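Local coordinates for Lin2118 protein (PDB 3OOU) that probably binds specific DNA sequences as a transcription factor through this C-terminal AraC-type helix-turn-helix part, its biological role being otherwise unknown, at residues 55-65 against 75-83. Numbering follows the deposited sequence.
Sequences NRYRVNYAKEE and IIAGKSGYT
I76 packs against E65 and A62, the S80 hydroxyl against A62 and Y61, and the end of the Y82 ring against N55, R58 and V59 of helix 50-68. S80 sits against A62, OG 3.4 Å from A62 CB, while the edge of the Y61 ring reaches the same hydroxyl in plane from CD2. One turn further along, the CG of E65 lies across the I76 side chain, 3.7 Å from I76 CG1. With CG anti to the carbonyl carbon (chi1 -67°), the Y82 ring reaches across the helix, its CE2 edge 3.6 Å from R58 CB and its OH beside V59 CG2; F88 of helix 85-96 also meets this ring.

Polar contacts are mostly local or indirect. S80 OG donates to I76 O (2.8 Å), from above the carbonyl plane, so the buried hydroxyl bonds back into the last turn of helix 73-79. The R58 methylenes run across the end of the S80 carbonyl, which points into CG (CG to S80 O 3.1 Å), and G81 O lies over one face of the guanidinium; the firmer partner of this group is F18 O, bonded by NE. At the other end E65 bends at chi2 (75°) toward K79: the salt bridge is long, OE1 to NZ 3.9 Å, but a water bridges the two, donating to E65 OE1 and accepting from K79 NZ.

The backbone ends helix 73-79 in a Schellman motif with G81 at positive phi, Y82 N bonding to A77 O. The axes of 55-65 and 75-79 are inclined at 140°, antiparallel in sense but oblique, 9.3 Å apart at closest. Long helix 50-68 thus packs on short helix 73-79 and the turn after it, consistent with AraC-family DNA-binding domains.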
loop_
_atom_site.group_PDB
_atom_site.type_symbol
_atom_site.label_atom_id
_atom_site.label_comp_id
_atom_site.label_asym_id
_atom_site.label_seq_id
_atom_site.Cartn_x
_atom_site.Cartn_y
_atom_site.Cartn_z
ATOM N N ASN A 55 0.062 1.509 -2.696
ATOM C CA ASN A 55 -0.921 2.406 -2.083
ATOM C C ASN A 55 -2.356 1.892 -2.225
ATOM O O ASN A 55 -3.107 1.910 -1.250
ATOM C CB ASN A 55 -0.785 3.838 -2.627
ATOM C CG ASN A 55 0.334 4.620 -1.951
ATOM O OD1 ASN A 55 1.231 5.159 -2.615
ATOM N ND2 ASN A 55 0.287 4.691 -0.630
ATOM N N ARG A 56 -2.746 1.430 -3.415
ATOM C CA ARG A 56 -4.094 0.891 -3.577
ATOM C C ARG A 56 -4.305 -0.309 -2.649
ATOM O O ARG A 56 -5.359 -0.426 -2.010
ATOM C CB ARG A 56 -4.395 0.530 -5.037
ATOM C CG ARG A 56 -5.891 0.324 -5.302
ATOM C CD ARG A 56 -6.168 -0.094 -6.740
ATOM N NE ARG A 56 -5.168 -1.042 -7.204
ATOM C CZ ARG A 56 -4.187 -0.738 -8.043
ATOM N NH1 ARG A 56 -4.087 0.488 -8.539
ATOM N NH2 ARG A 56 -3.309 -1.665 -8.391
ATOM N N TYR A 57 -3.300 -1.181 -2.564
ATOM C CA TYR A 57 -3.373 -2.377 -1.731
ATOM C C TYR A 57 -3.571 -1.996 -0.255
ATOM O O TYR A 57 -4.449 -2.525 0.430
ATOM C CB TYR A 57 -2.109 -3.239 -1.919
ATOM C CG TYR A 57 -2.239 -4.632 -1.348
ATOM C CD1 TYR A 57 -2.669 -5.693 -2.143
ATOM C CD2 TYR A 57 -1.947 -4.887 -0.006
ATOM C CE1 TYR A 57 -2.802 -6.974 -1.616
ATOM C CE2 TYR A 57 -2.079 -6.166 0.529
ATOM C CZ TYR A 57 -2.501 -7.205 -0.282
ATOM O OH TYR A 57 -2.645 -8.477 0.243
ATOM N N ARG A 58 -2.771 -1.042 0.211
ATOM C CA ARG A 58 -2.834 -0.580 1.591
ATOM C C ARG A 58 -4.132 0.146 1.905
ATOM O O ARG A 58 -4.717 -0.053 2.973
ATOM C CB ARG A 58 -1.644 0.327 1.875
ATOM C CG ARG A 58 -0.335 -0.441 1.967
ATOM C CD ARG A 58 0.847 0.496 2.093
ATOM N NE ARG A 58 2.006 -0.223 2.619
ATOM C CZ ARG A 58 3.233 0.281 2.704
ATOM N NH1 ARG A 58 3.485 1.513 2.266
ATOM N NH2 ARG A 58 4.216 -0.450 3.229
ATOM N N VAL A 59 -4.589 0.980 0.972
ATOM C CA VAL A 59 -5.838 1.715 1.169
ATOM C C VAL A 59 -7.025 0.752 1.218
ATOM O O VAL A 59 -7.951 0.953 2.003
ATOM C CB VAL A 59 -6.024 2.834 0.110
ATOM C CG1 VAL A 59 -7.444 3.389 0.137
ATOM C CG2 VAL A 59 -5.020 3.954 0.353
ATOM N N ASN A 60 -6.983 -0.309 0.414
ATOM C CA ASN A 60 -8.057 -1.303 0.463
ATOM C C ASN A 60 -8.167 -1.976 1.823
ATOM O O ASN A 60 -9.266 -2.242 2.291
ATOM C CB ASN A 60 -7.941 -2.324 -0.667
ATOM C CG ASN A 60 -8.456 -1.778 -1.987
ATOM O OD1 ASN A 60 -9.207 -0.799 -2.016
ATOM N ND2 ASN A 60 -8.045 -2.397 -3.081
ATOM N N TYR A 61 -7.030 -2.222 2.467
ATOM C CA TYR A 61 -7.048 -2.717 3.833
ATOM C C TYR A 61 -7.623 -1.672 4.793
ATOM O O TYR A 61 -8.512 -1.976 5.591
ATOM C CB TYR A 61 -5.645 -3.125 4.290
ATOM C CG TYR A 61 -5.670 -3.766 5.653
ATOM C CD1 TYR A 61 -6.031 -5.102 5.780
ATOM C CD2 TYR A 61 -5.362 -3.047 6.807
ATOM C CE1 TYR A 61 -6.078 -5.721 6.993
ATOM C CE2 TYR A 61 -5.408 -3.675 8.064
ATOM C CZ TYR A 61 -5.769 -5.024 8.129
ATOM O OH TYR A 61 -5.840 -5.726 9.310
ATOM N N ALA A 62 -7.110 -0.444 4.701
ATOM C CA ALA A 62 -7.499 0.637 5.607
ATOM C C ALA A 62 -8.998 0.877 5.578
ATOM O O ALA A 62 -9.615 1.072 6.626
ATOM C CB ALA A 62 -6.751 1.923 5.259
ATOM N N LYS A 63 -9.577 0.857 4.382
ATOM C CA LYS A 63 -10.994 1.173 4.235
ATOM C C LYS A 63 -11.892 0.118 4.885
ATOM O O LYS A 63 -12.963 0.448 5.390
ATOM C CB LYS A 63 -11.364 1.452 2.775
ATOM C CG LYS A 63 -11.549 0.250 1.880
ATOM C CD LYS A 63 -11.690 0.706 0.437
ATOM C CE LYS A 63 -12.142 -0.414 -0.477
ATOM N NZ LYS A 63 -12.095 0.035 -1.903
ATOM N N GLU A 64 -11.443 -1.138 4.897
ATOM C CA GLU A 64 -12.205 -2.167 5.581
ATOM C C GLU A 64 -11.999 -2.066 7.093
ATOM O O GLU A 64 -12.955 -2.203 7.852
ATOM C CB GLU A 64 -11.860 -3.557 5.049
ATOM C CG GLU A 64 -12.712 -4.668 5.640
ATOM C CD GLU A 64 -14.175 -4.583 5.261
ATOM O OE1 GLU A 64 -14.544 -3.738 4.419
ATOM O OE2 GLU A 64 -14.960 -5.382 5.808
ATOM N N GLU A 65 -10.767 -1.792 7.525
ATOM C CA GLU A 65 -10.471 -1.676 8.947
ATOM C C GLU A 65 -11.259 -0.523 9.593
ATOM O O GLU A 65 -11.689 -0.622 10.747
ATOM C CB GLU A 65 -8.954 -1.533 9.150
ATOM C CG GLU A 65 -8.476 -1.571 10.603
ATOM C CD GLU A 65 -8.486 -2.949 11.236
ATOM O OE1 GLU A 65 -8.332 -3.007 12.469
ATOM O OE2 GLU A 65 -8.626 -3.973 10.529
ATOM N N ILE A 75 -3.990 5.104 14.180
ATOM C CA ILE A 75 -3.607 3.728 14.499
ATOM C C ILE A 75 -3.895 2.810 13.303
ATOM O O ILE A 75 -3.103 1.939 12.955
ATOM C CB ILE A 75 -4.313 3.224 15.791
ATOM C CG1 ILE A 75 -3.984 4.146 16.968
ATOM C CG2 ILE A 75 -3.891 1.799 16.127
ATOM C CD1 ILE A 75 -4.390 3.606 18.319
ATOM N N ILE A 76 -5.048 3.020 12.670
ATOM C CA ILE A 76 -5.420 2.207 11.499
ATOM C C ILE A 76 -4.479 2.444 10.311
ATOM O O ILE A 76 -4.085 1.492 9.622
ATOM C CB ILE A 76 -6.899 2.389 11.105
ATOM C CG1 ILE A 76 -7.780 1.722 12.164
ATOM C CG2 ILE A 76 -7.165 1.791 9.710
ATOM C CD1 ILE A 76 -9.254 2.079 12.088
ATOM N N ALA A 77 -4.095 3.702 10.096
ATOM C CA ALA A 77 -3.120 4.036 9.064
ATOM C C ALA A 77 -1.803 3.304 9.319
ATOM O O ALA A 77 -1.193 2.766 8.393
ATOM C CB ALA A 77 -2.900 5.532 9.015
ATOM N N GLY A 78 -1.397 3.254 10.586
ATOM C CA GLY A 78 -0.185 2.535 10.972
ATOM C C GLY A 78 -0.277 1.056 10.639
ATOM O O GLY A 78 0.665 0.474 10.088
ATOM N N LYS A 79 -1.425 0.455 10.948
ATOM C CA LYS A 79 -1.649 -0.965 10.668
ATOM C C LYS A 79 -1.692 -1.251 9.172
ATOM O O LYS A 79 -1.494 -2.387 8.749
ATOM C CB LYS A 79 -2.949 -1.435 11.310
ATOM C CG LYS A 79 -2.913 -1.469 12.819
ATOM C CD LYS A 79 -4.272 -1.869 13.322
ATOM C CE LYS A 79 -4.246 -2.222 14.782
ATOM N NZ LYS A 79 -5.388 -3.122 15.087
ATOM N N SER A 80 -1.947 -0.210 8.380
ATOM C CA SER A 80 -2.072 -0.339 6.931
ATOM C C SER A 80 -0.748 -0.073 6.214
ATOM O O SER A 80 -0.667 -0.193 4.994
ATOM C CB SER A 80 -3.154 0.609 6.409
ATOM O OG SER A 80 -4.375 0.395 7.103
ATOM N N GLY A 81 0.282 0.288 6.976
ATOM C CA GLY A 81 1.603 0.539 6.414
ATOM C C GLY A 81 1.989 1.992 6.199
ATOM O O GLY A 81 2.933 2.272 5.454
ATOM N N TYR A 82 1.277 2.916 6.846
ATOM C CA TYR A 82 1.586 4.351 6.738
ATOM C C TYR A 82 2.139 4.922 8.026
ATOM O O TYR A 82 1.571 4.714 9.102
ATOM C CB TYR A 82 0.345 5.157 6.357
ATOM C CG TYR A 82 -0.152 4.853 4.973
ATOM C CD1 TYR A 82 0.331 5.552 3.862
ATOM C CD2 TYR A 82 -1.076 3.840 4.767
ATOM C CE1 TYR A 82 -0.120 5.248 2.575
ATOM C CE2 TYR A 82 -1.535 3.534 3.505
ATOM C CZ TYR A 82 -1.057 4.229 2.411
ATOM O OH TYR A 82 -1.535 3.894 1.167
ATOM N N THR A 83 3.230 5.670 7.900
ATOM C CA THR A 83 3.787 6.415 9.026
ATOM C C THR A 83 3.666 7.924 8.809
ATOM O O THR A 83 3.803 8.706 9.754
ATOM C CB THR A 83 5.262 6.049 9.274
ATOM O OG1 THR A 83 6.031 6.337 8.105
ATOM C CG2 THR A 83 5.397 4.568 9.623
HETATM O O HOH W 1 -7.399 -1.119 14.035
#